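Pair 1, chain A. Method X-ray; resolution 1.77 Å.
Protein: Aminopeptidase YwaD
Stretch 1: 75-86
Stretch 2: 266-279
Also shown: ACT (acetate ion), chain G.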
# COMPACT_ATOMS: atom_id res chain seq x y z
N LEU A 75 2.76 17.18 -7.22
CA LEU A 75 1.48 17.33 -7.91
C LEU A 75 0.33 17.38 -6.93
O LEU A 75 -0.59 18.20 -7.07
CB LEU A 75 1.30 16.18 -8.90
CG LEU A 75 -0.11 15.95 -9.42
CD1 LEU A 75 -0.50 17.05 -10.40
CD2 LEU A 75 -0.17 14.59 -10.10
N ILE A 76 0.36 16.52 -5.91
CA ILE A 76 -0.73 16.47 -4.94
C ILE A 76 -0.76 17.74 -4.11
O ILE A 76 -1.84 18.30 -3.86
CB ILE A 76 -0.60 15.22 -4.06
CG1 ILE A 76 -0.78 13.96 -4.90
CG2 ILE A 76 -1.60 15.25 -2.91
CD1 ILE A 76 -0.14 12.73 -4.27
N ALA A 77 0.41 18.22 -3.68
CA ALA A 77 0.46 19.45 -2.91
C ALA A 77 -0.09 20.61 -3.72
O ALA A 77 -0.87 21.43 -3.21
CB ALA A 77 1.90 19.75 -2.48
N SER A 78 0.31 20.70 -4.99
CA SER A 78 -0.20 21.77 -5.84
C SER A 78 -1.72 21.68 -5.97
O SER A 78 -2.42 22.69 -5.90
CB SER A 78 0.48 21.70 -7.21
OG SER A 78 -0.24 22.43 -8.19
N SER A 79 -2.24 20.46 -6.11
CA SER A 79 -3.69 20.29 -6.26
C SER A 79 -4.43 20.69 -5.00
O SER A 79 -5.48 21.33 -5.07
CB SER A 79 -4.01 18.84 -6.63
OG SER A 79 -3.55 18.54 -7.93
N MET A 80 -3.89 20.33 -3.83
CA MET A 80 -4.53 20.71 -2.57
C MET A 80 -4.55 22.22 -2.38
O MET A 80 -5.54 22.78 -1.90
CB MET A 80 -3.82 20.03 -1.40
CG MET A 80 -4.04 18.50 -1.38
SD MET A 80 -3.41 17.91 0.20
CE MET A 80 -3.74 16.15 0.11
N ARG A 81 -3.45 22.90 -2.73
CA ARG A 81 -3.42 24.34 -2.56
C ARG A 81 -4.48 25.04 -3.40
O ARG A 81 -5.02 26.07 -2.98
CB ARG A 81 -2.03 24.88 -2.89
CG ARG A 81 -1.00 24.52 -1.86
CD ARG A 81 0.21 25.42 -1.97
NE ARG A 81 1.26 24.97 -1.08
CZ ARG A 81 2.20 24.09 -1.41
NH1 ARG A 81 2.25 23.56 -2.63
NH2 ARG A 81 3.11 23.74 -0.51
N LYS A 82 -4.78 24.49 -4.58
CA LYS A 82 -5.86 25.05 -5.39
C LYS A 82 -7.19 25.01 -4.66
O LYS A 82 -8.06 25.85 -4.92
CB LYS A 82 -5.98 24.28 -6.70
CG LYS A 82 -5.01 24.69 -7.78
CD LYS A 82 -5.63 24.46 -9.15
CE LYS A 82 -7.04 25.05 -9.20
NZ LYS A 82 -7.51 25.30 -10.58
N LEU A 83 -7.35 24.06 -3.74
CA LEU A 83 -8.61 23.82 -3.04
C LEU A 83 -8.73 24.59 -1.72
O LEU A 83 -9.49 24.17 -0.85
CB LEU A 83 -8.76 22.32 -2.78
CG LEU A 83 -8.68 21.43 -4.01
CD1 LEU A 83 -8.95 19.97 -3.65
CD2 LEU A 83 -9.67 21.93 -5.05
N LYS A 84 -7.99 25.69 -1.57
CA LYS A 84 -8.04 26.51 -0.35
C LYS A 84 -7.61 25.73 0.89
O LYS A 84 -8.03 26.05 2.00
CB LYS A 84 -9.44 27.11 -0.14
CG LYS A 84 -9.89 28.11 -1.19
CD LYS A 84 -11.35 28.54 -0.97
CE LYS A 84 -11.49 29.56 0.15
NZ LYS A 84 -11.09 30.94 -0.25
N LEU A 85 -6.77 24.71 0.72
CA LEU A 85 -6.28 23.93 1.85
C LEU A 85 -4.94 24.48 2.34
O LEU A 85 -4.11 24.93 1.55
CB LEU A 85 -6.10 22.46 1.46
CG LEU A 85 -7.38 21.68 1.15
CD1 LEU A 85 -7.05 20.29 0.68
CD2 LEU A 85 -8.29 21.64 2.37
N ASP A 86 -4.75 24.44 3.66
CA ASP A 86 -3.45 24.73 4.26
C ASP A 86 -2.59 23.47 4.17
O ASP A 86 -2.86 22.47 4.84
CB ASP A 86 -3.63 25.17 5.71
CG ASP A 86 -2.32 25.53 6.38
OD1 ASP A 86 -1.54 26.28 5.77
OD2 ASP A 86 -2.08 25.05 7.51
N GLY A 266 -7.71 5.87 -4.86
CA GLY A 266 -8.03 6.48 -3.58
C GLY A 266 -7.48 7.89 -3.45
O GLY A 266 -8.14 8.77 -2.89
N THR A 267 -6.27 8.11 -3.94
CA THR A 267 -5.70 9.45 -3.93
C THR A 267 -6.59 10.41 -4.70
O THR A 267 -6.88 11.52 -4.24
CB THR A 267 -4.29 9.42 -4.52
OG1 THR A 267 -3.46 8.55 -3.72
CG2 THR A 267 -3.67 10.83 -4.52
N SER A 268 -7.08 9.97 -5.86
CA SER A 268 -7.88 10.83 -6.72
C SER A 268 -9.25 11.10 -6.12
O SER A 268 -9.77 12.22 -6.22
CB SER A 268 -8.01 10.19 -8.10
OG SER A 268 -8.93 9.10 -8.08
N VAL A 269 -9.87 10.10 -5.48
CA VAL A 269 -11.18 10.31 -4.86
C VAL A 269 -11.04 11.21 -3.63
O VAL A 269 -11.90 12.05 -3.36
CB VAL A 269 -11.80 8.95 -4.50
CG1 VAL A 269 -13.09 9.15 -3.72
CG2 VAL A 269 -12.06 8.13 -5.77
N MET A 270 -9.97 11.02 -2.88
CA MET A 270 -9.70 11.92 -1.76
C MET A 270 -9.60 13.37 -2.23
O MET A 270 -10.17 14.27 -1.61
CB MET A 270 -8.42 11.47 -1.05
CG MET A 270 -8.00 12.37 0.12
SD MET A 270 -6.91 13.70 -0.42
CE MET A 270 -5.38 12.81 -0.74
N LEU A 271 -8.88 13.61 -3.33
CA LEU A 271 -8.70 14.99 -3.78
C LEU A 271 -10.01 15.58 -4.31
O LEU A 271 -10.31 16.75 -4.07
CB LEU A 271 -7.61 15.06 -4.85
CG LEU A 271 -6.22 14.87 -4.29
CD1 LEU A 271 -5.21 14.67 -5.42
CD2 LEU A 271 -5.83 16.09 -3.43
N GLU A 272 -10.79 14.78 -5.03
CA GLU A 272 -12.07 15.29 -5.51
C GLU A 272 -13.04 15.52 -4.36
O GLU A 272 -13.83 16.47 -4.39
CB GLU A 272 -12.67 14.34 -6.55
CG GLU A 272 -14.07 14.71 -6.99
CD GLU A 272 -14.15 16.01 -7.78
OE1 GLU A 272 -13.11 16.68 -8.01
OE2 GLU A 272 -15.27 16.38 -8.17
N MET A 273 -12.99 14.68 -3.32
CA MET A 273 -13.83 14.95 -2.16
C MET A 273 -13.42 16.27 -1.51
O MET A 273 -14.28 17.05 -1.09
CB MET A 273 -13.76 13.81 -1.15
CG MET A 273 -14.75 13.98 -0.00
SD MET A 273 -14.35 12.91 1.39
CE MET A 273 -13.94 11.37 0.50
N ALA A 274 -12.11 16.53 -1.43
CA ALA A 274 -11.65 17.81 -0.90
C ALA A 274 -12.19 18.97 -1.72
O ALA A 274 -12.55 20.02 -1.17
CB ALA A 274 -10.13 17.83 -0.85
N ARG A 275 -12.23 18.82 -3.05
CA ARG A 275 -12.82 19.86 -3.88
C ARG A 275 -14.30 20.05 -3.56
O ARG A 275 -14.78 21.19 -3.46
CB ARG A 275 -12.65 19.53 -5.37
CG ARG A 275 -13.08 20.70 -6.26
CD ARG A 275 -13.25 20.30 -7.72
NE ARG A 275 -14.37 19.36 -7.92
CZ ARG A 275 -15.64 19.72 -8.06
NH1 ARG A 275 -16.00 21.00 -8.02
NH2 ARG A 275 -16.56 18.78 -8.24
N VAL A 276 -15.03 18.96 -3.39
CA VAL A 276 -16.46 19.07 -3.09
C VAL A 276 -16.67 19.72 -1.72
O VAL A 276 -17.54 20.58 -1.56
CB VAL A 276 -17.14 17.70 -3.15
CG1 VAL A 276 -18.60 17.83 -2.69
CG2 VAL A 276 -17.09 17.17 -4.57
N LEU A 277 -15.92 19.28 -0.72
CA LEU A 277 -16.11 19.73 0.65
C LEU A 277 -15.53 21.11 0.91
O LEU A 277 -15.79 21.69 1.97
CB LEU A 277 -15.49 18.72 1.61
CG LEU A 277 -16.15 17.35 1.52
CD1 LEU A 277 -15.46 16.38 2.45
CD2 LEU A 277 -17.62 17.49 1.88
N LYS A 278 -14.75 21.64 -0.04
CA LYS A 278 -14.17 22.97 0.11
C LYS A 278 -15.22 24.00 0.49
O LYS A 278 -15.00 24.82 1.39
CB LYS A 278 -13.46 23.36 -1.20
CG LYS A 278 -12.97 24.78 -1.28
CD LYS A 278 -12.59 25.14 -2.72
CE LYS A 278 -13.72 24.83 -3.69
NZ LYS A 278 -13.61 25.61 -4.96
N SER A 279 -16.38 23.96 -0.17
CA SER A 279 -17.44 24.94 0.04
C SER A 279 -18.53 24.44 0.99
O SER A 279 -19.69 24.86 0.86
CB SER A 279 -18.05 25.34 -1.31
OG SER A 279 -18.68 24.23 -1.92
C ACT G . -14.80 24.08 -8.83
O ACT G . -15.22 23.50 -7.80
OXT ACT G . -15.46 24.47 -9.84
CH3 ACT G . -13.27 24.35 -8.89

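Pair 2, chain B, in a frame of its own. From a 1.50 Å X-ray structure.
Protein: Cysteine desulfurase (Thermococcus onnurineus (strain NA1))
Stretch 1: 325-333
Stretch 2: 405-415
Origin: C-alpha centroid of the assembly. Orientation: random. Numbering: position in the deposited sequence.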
# COMPACT_ATOMS: atom_id res chain seq x y z
N GLU B 325 26.23 -16.65 -23.21
CA GLU B 325 27.22 -17.07 -24.25
C GLU B 325 28.28 -15.98 -24.37
O GLU B 325 29.51 -16.25 -24.42
CB GLU B 325 26.56 -17.35 -25.53
CG GLU B 325 25.86 -18.70 -25.50
CD GLU B 325 24.86 -18.92 -26.64
OE1 GLU B 325 24.73 -18.10 -27.62
OE2 GLU B 325 24.15 -20.00 -26.71
N GLY B 326 27.82 -14.73 -24.44
CA GLY B 326 28.79 -13.63 -24.56
C GLY B 326 29.69 -13.46 -23.34
O GLY B 326 30.90 -13.13 -23.43
N LEU B 327 29.18 -13.69 -22.15
CA LEU B 327 29.96 -13.64 -20.98
C LEU B 327 30.97 -14.77 -20.94
O LEU B 327 32.11 -14.58 -20.42
CB LEU B 327 29.03 -13.60 -19.70
CG LEU B 327 28.21 -12.30 -19.56
CD1 LEU B 327 27.39 -12.45 -18.26
CD2 LEU B 327 29.05 -11.08 -19.49
N ASP B 328 30.55 -15.92 -21.40
CA ASP B 328 31.48 -17.06 -21.46
C ASP B 328 32.63 -16.68 -22.40
O ASP B 328 33.79 -17.02 -22.08
CB ASP B 328 30.82 -18.30 -21.96
CG ASP B 328 29.92 -18.96 -20.94
OD1 ASP B 328 30.13 -18.77 -19.75
OD2 ASP B 328 29.21 -19.85 -21.39
N GLU B 329 32.32 -16.01 -23.50
CA GLU B 329 33.41 -15.62 -24.47
C GLU B 329 34.35 -14.67 -23.78
O GLU B 329 35.58 -14.68 -24.10
CB GLU B 329 32.82 -15.01 -25.71
CG GLU B 329 32.10 -15.90 -26.69
CD GLU B 329 31.28 -15.14 -27.75
OE1 GLU B 329 30.93 -15.78 -28.76
OE2 GLU B 329 30.91 -13.93 -27.60
N LEU B 330 33.89 -13.83 -22.84
CA LEU B 330 34.77 -12.93 -22.10
C LEU B 330 35.39 -13.44 -20.85
O LEU B 330 36.11 -12.73 -20.13
CB LEU B 330 33.97 -11.68 -21.73
CG LEU B 330 33.43 -10.92 -22.90
CD1 LEU B 330 32.49 -9.80 -22.42
CD2 LEU B 330 34.55 -10.34 -23.79
N GLU B 331 35.12 -14.72 -20.53
CA GLU B 331 35.58 -15.33 -19.32
C GLU B 331 35.10 -14.63 -18.09
O GLU B 331 35.78 -14.53 -17.09
CB GLU B 331 37.11 -15.56 -19.33
CG GLU B 331 37.45 -16.36 -20.58
CD GLU B 331 38.94 -16.54 -20.74
OE1 GLU B 331 39.50 -15.99 -21.70
OE2 GLU B 331 39.53 -17.16 -19.87
N VAL B 332 33.87 -14.15 -18.19
CA VAL B 332 33.21 -13.48 -17.09
C VAL B 332 32.26 -14.50 -16.44
O VAL B 332 31.40 -14.98 -17.05
CB VAL B 332 32.43 -12.23 -17.53
CG1 VAL B 332 31.52 -11.74 -16.42
CG2 VAL B 332 33.38 -11.11 -17.94
N PRO B 333 32.53 -14.77 -15.13
CA PRO B 333 31.66 -15.77 -14.49
C PRO B 333 30.20 -15.34 -14.24
O PRO B 333 30.00 -14.26 -13.83
CB PRO B 333 32.35 -16.06 -13.18
CG PRO B 333 32.96 -14.80 -12.82
CD PRO B 333 33.58 -14.36 -14.09
N THR B 405 25.15 -4.34 -27.33
CA THR B 405 25.76 -3.13 -26.83
C THR B 405 26.41 -3.40 -25.47
O THR B 405 27.48 -3.05 -25.23
CB THR B 405 24.74 -2.00 -26.76
OG1 THR B 405 24.25 -1.78 -28.05
CG2 THR B 405 25.32 -0.71 -26.19
N PHE B 406 25.67 -4.08 -24.59
CA PHE B 406 26.12 -4.45 -23.29
C PHE B 406 27.38 -5.30 -23.39
O PHE B 406 28.29 -5.07 -22.70
CB PHE B 406 24.98 -5.21 -22.53
CG PHE B 406 25.43 -6.03 -21.38
CD1 PHE B 406 25.57 -5.49 -20.17
CD2 PHE B 406 25.67 -7.37 -21.51
CE1 PHE B 406 25.98 -6.22 -19.09
CE2 PHE B 406 26.08 -8.12 -20.44
CZ PHE B 406 26.25 -7.53 -19.23
N LEU B 407 27.36 -6.30 -24.25
CA LEU B 407 28.53 -7.20 -24.39
C LEU B 407 29.80 -6.43 -24.91
O LEU B 407 30.88 -6.69 -24.45
CB LEU B 407 28.21 -8.36 -25.29
CG LEU B 407 27.24 -9.45 -24.68
CD1 LEU B 407 26.94 -10.46 -25.71
CD2 LEU B 407 27.85 -10.07 -23.45
N GLY B 408 29.53 -5.46 -25.74
CA GLY B 408 30.61 -4.58 -26.20
C GLY B 408 31.19 -3.73 -25.13
O GLY B 408 32.41 -3.58 -24.99
N VAL B 409 30.32 -3.20 -24.21
CA VAL B 409 30.83 -2.51 -23.09
C VAL B 409 31.56 -3.37 -22.05
O VAL B 409 32.59 -3.02 -21.54
CB VAL B 409 29.70 -1.65 -22.36
CG1 VAL B 409 30.17 -0.99 -21.08
CG2 VAL B 409 29.06 -0.74 -23.32
N MET B 410 31.05 -4.59 -21.80
CA MET B 410 31.72 -5.53 -20.96
C MET B 410 33.12 -5.94 -21.51
O MET B 410 34.04 -6.11 -20.73
CB MET B 410 30.89 -6.79 -20.73
CG MET B 410 29.68 -6.59 -19.83
SD MET B 410 30.04 -5.97 -18.21
CE MET B 410 31.11 -7.20 -17.54
N GLU B 411 33.17 -6.02 -22.83
CA GLU B 411 34.45 -6.39 -23.48
C GLU B 411 35.51 -5.30 -23.25
O GLU B 411 36.59 -5.61 -22.84
CB GLU B 411 34.17 -6.66 -24.94
CG GLU B 411 35.41 -7.07 -25.74
CD GLU B 411 35.12 -7.39 -27.18
OE1 GLU B 411 34.00 -7.91 -27.53
OE2 GLU B 411 36.06 -7.12 -28.01
N GLU B 412 35.10 -4.04 -23.43
CA GLU B 412 35.97 -2.93 -23.18
C GLU B 412 36.38 -2.89 -21.71
O GLU B 412 37.60 -2.76 -21.40
CB GLU B 412 35.26 -1.69 -23.67
CG GLU B 412 35.84 -0.28 -23.47
CD GLU B 412 34.99 0.79 -24.23
OE1 GLU B 412 33.79 0.52 -24.55
OE2 GLU B 412 35.52 1.90 -24.54
N LEU B 413 35.45 -3.13 -20.77
CA LEU B 413 35.79 -3.17 -19.40
C LEU B 413 36.81 -4.20 -19.07
O LEU B 413 37.72 -3.92 -18.36
CB LEU B 413 34.50 -3.37 -18.58
CG LEU B 413 34.53 -3.35 -17.08
CD1 LEU B 413 33.07 -3.27 -16.66
CD2 LEU B 413 35.11 -4.56 -16.46
N VAL B 414 36.58 -5.41 -19.49
CA VAL B 414 37.47 -6.53 -19.19
C VAL B 414 38.87 -6.29 -19.80
O VAL B 414 39.86 -6.43 -19.12
CB VAL B 414 36.81 -7.84 -19.67
CG1 VAL B 414 37.76 -9.03 -19.64
CG2 VAL B 414 35.58 -8.12 -18.77
N LYS B 415 38.90 -5.88 -21.07
CA LYS B 415 40.23 -5.50 -21.68
C LYS B 415 40.94 -4.36 -20.99
O LYS B 415 42.15 -4.28 -21.00
CB LYS B 415 39.95 -5.16 -23.16
CG LYS B 415 39.61 -6.39 -23.98
CD LYS B 415 39.14 -6.04 -25.37
CE LYS B 415 39.07 -7.32 -26.17
NZ LYS B 415 38.69 -7.33 -27.63

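Two helices running side by side in nearly the same direction, the first of them giving way to a turn of positive phi from which the chain departs, form a compact packing unit, and pairs 1 and 2 build it on closely similar backbones. Fourteen central residues superpose with an RMSD of 0.6 Å. The helix axes approach to 10.1 Å in pair 1 and 10.4 Å in pair 2, with 16° and 17° between their directions. In both, the first helix gives way to a residue of positive phi, Lys84(A) or Glu331(B), and the chain then leaves in an extended conformation. In pair 2 this is a Schellman motif, with Val332(B) N bonded to Leu327(B) O at 2.9 Å; the matching bond in pair 1, from Leu85(A) N to Met80(A) O, is weak at 3.5 Å.

The constant element is a leucine just before the positive-phi residue. Leu83(A) and Leu330(B) coincide, share the m,t rotamer, and bury more area than any other residue of their pairs. Each lies over a turn of the second helix: Leu83(A) CD1 is 3.5 Å from Leu271(A) O, and Leu330(B) CD1 is 4.0 Å from Leu407(B) O. No hydrogen bond crosses between the stretches in either pair; the contacts are van der Waals packing, largely of apolar side chains.

Around this anchor, bulk is distributed differently. At one matched position, pair 1 has the small Ala274(A), whose CB lies 3.7 Å from Leu83(A) CD1 and 4.2 Å from Leu85(A) CD1. Pair 2 places Met410(B) there, its CB 3.8 Å from Leu330(B) CD1, while the shorter Val332(B) replaces Leu85(A). Val332(B) CG2 instead meets Val414(B) CG2 at 3.8 Å. Val414(B) matches Lys278(A), which contributes its aliphatic stem: Lys278(A) CG packs 3.6 Å from Leu83(A) O.

One turn earlier, Met80(A) and Leu327(B) occupy equivalent places. Met80(A) reaches Met270(A), CE to CE at 3.8 Å, whereas Leu327(B) CD2 lies 4.3 Å from Phe406(B) CE2. Beside them, Ser79(A) matches Gly326(B). The glycine lets Leu407(B) CD2 come within 3.8 Å of Gly326(B) CA; an ideal CB there would lie 2.3 Å from Leu407(B) CD1, a clash.

The charged residues differ too. Arg275(A) forms a salt bridge with Glu272(A), NH2 to OE2 at 2.7 Å, while its counterpart Glu411(B) pairs with Lys415(B), OE2 to NZ at 2.7 Å. Opposite charges thus occupy one position, yet both residues pack their aliphatic carbons against the matched leucine.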